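Local coordinates for DsbA family protein (Salmonella typhimurium, PDB 7JVE), which works as a trimeric thioredoxin-like enzyme with both thiol oxidase and disulfide isomerase activities, at residues S131-A134 with A135-E139. Residues are numbered along the deposited sequence; the frame is centred on the assembly and turned at random.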
loop_
_atom_site.group_PDB
_atom_site.type_symbol
_atom_site.label_atom_id
_atom_site.label_comp_id
_atom_site.label_asym_id
_atom_site.label_seq_id
_atom_site.Cartn_x
_atom_site.Cartn_y
_atom_site.Cartn_z
ATOM N N SER A 131 5.185 -27.717 1.049
ATOM C CA SER A 131 5.812 -27.509 2.357
ATOM C C SER A 131 6.013 -28.832 3.089
ATOM O O SER A 131 7.079 -29.069 3.671
ATOM C CB SER A 131 4.989 -26.544 3.223
ATOM O OG SER A 131 5.025 -25.240 2.694
ATOM N N GLY A 132 5.002 -29.706 3.066
ATOM C CA GLY A 132 5.139 -30.987 3.740
ATOM C C GLY A 132 6.248 -31.834 3.149
ATOM O O GLY A 132 7.015 -32.465 3.881
ATOM N N LEU A 133 6.332 -31.880 1.816
ATOM C CA LEU A 133 7.400 -32.627 1.160
ATOM C C LEU A 133 8.765 -32.062 1.518
ATOM O O LEU A 133 9.714 -32.822 1.742
ATOM C CB LEU A 133 7.217 -32.618 -0.364
ATOM C CG LEU A 133 8.361 -33.315 -1.125
ATOM C CD1 LEU A 133 8.525 -34.763 -0.642
ATOM C CD2 LEU A 133 8.219 -33.279 -2.670
ATOM N N ALA A 134 8.898 -30.729 1.539
ATOM C CA ALA A 134 10.193 -30.143 1.859
ATOM C C ALA A 134 10.564 -30.417 3.307
ATOM O O ALA A 134 11.743 -30.615 3.615
ATOM C CB ALA A 134 10.198 -28.634 1.576
ATOM N N ALA A 135 9.570 -30.466 4.196
ATOM C CA ALA A 135 9.838 -30.811 5.586
ATOM C C ALA A 135 10.245 -32.281 5.732
ATOM O O ALA A 135 11.107 -32.600 6.557
ATOM C CB ALA A 135 8.623 -30.468 6.454
ATOM N N ARG A 136 9.656 -33.193 4.937
ATOM C CA ARG A 136 10.070 -34.602 4.987
ATOM C C ARG A 136 11.541 -34.759 4.619
ATOM O O ARG A 136 12.294 -35.455 5.316
ATOM C CB ARG A 136 9.230 -35.466 4.049
ATOM C CG ARG A 136 7.811 -35.757 4.488
ATOM C CD ARG A 136 7.143 -36.735 3.497
ATOM N NE ARG A 136 5.723 -36.858 3.797
ATOM C CZ ARG A 136 5.245 -37.542 4.833
ATOM N NH1 ARG A 136 6.077 -38.165 5.659
ATOM N NH2 ARG A 136 3.951 -37.590 5.059
ATOM N N VAL A 137 11.959 -34.141 3.504
ATOM C CA VAL A 137 13.357 -34.216 3.077
ATOM C C VAL A 137 14.260 -33.621 4.138
ATOM O O VAL A 137 15.240 -34.245 4.565
ATOM C CB VAL A 137 13.557 -33.501 1.733
ATOM C CG1 VAL A 137 15.029 -33.621 1.301
ATOM C CG2 VAL A 137 12.610 -34.049 0.682
ATOM N N GLY A 138 13.926 -32.409 4.594
ATOM C CA GLY A 138 14.752 -31.750 5.593
ATOM C C GLY A 138 14.902 -32.578 6.856
ATOM O O GLY A 138 15.986 -32.662 7.433
ATOM N N GLU A 139 13.822 -33.224 7.289
ATOM C CA GLU A 139 13.934 -34.039 8.481
ATOM C C GLU A 139 14.866 -35.228 8.259
ATOM O O GLU A 139 15.659 -35.566 9.142
ATOM C CB GLU A 139 12.566 -34.504 8.919
ATOM C CG GLU A 139 12.655 -35.354 10.137
ATOM C CD GLU A 139 11.308 -35.666 10.693
ATOM O OE1 GLU A 139 10.914 -34.967 11.659
ATOM O OE2 GLU A 139 10.648 -36.585 10.147
#
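Ser131 O to Ala135 N, at 2.9 Å, is one of four successive i to i+4 backbone bonds within helix 128-145, part of the helical insertion that DsbA-type proteins carry in their thioredoxin fold. Gly132 O takes Arg136 N at the same 2.9 Å. One residue on, Val137 N follows with Leu133 O at 3.1 Å, and Gly138 N does the same with Ala134 O at 3.0 Å. All four carbonyls of 131-134 are thus engaged, which matters because this part of the helix is largely buried.

Arg136 lies back along the turn before it. With CG beside its backbone N (chi1 -74°), Arg136 sets that carbon 3.4 Å from Gly132 O, then runs extended to NE. Its polar end is fixed elsewhere: NE bonds to Gln192 OE1 and NH2 to Ala196 O, tying the helix to the end of helix 182-193 and the segment that follows. Glu139 does similar work through OE2, bonded to His198 NE2.

Another face of the helix is apolar. Leu133 reaches among Val172 and Tyr173 of helix 169-176 and Val188 of helix 182-193, while Val137 meets Ala176 and Trp153, and Ala134 packs on Leu157 of helix 147-159. Between themselves, Leu133 and Val137 meet loosely, CD1 to CG2 at 4.4 Å. Val137 has CG1 anti to its backbone N (chi1 -179°), an orientation that brings the other methyl, CG2, over the preceding turn, 3.3 Å from Leu133 O.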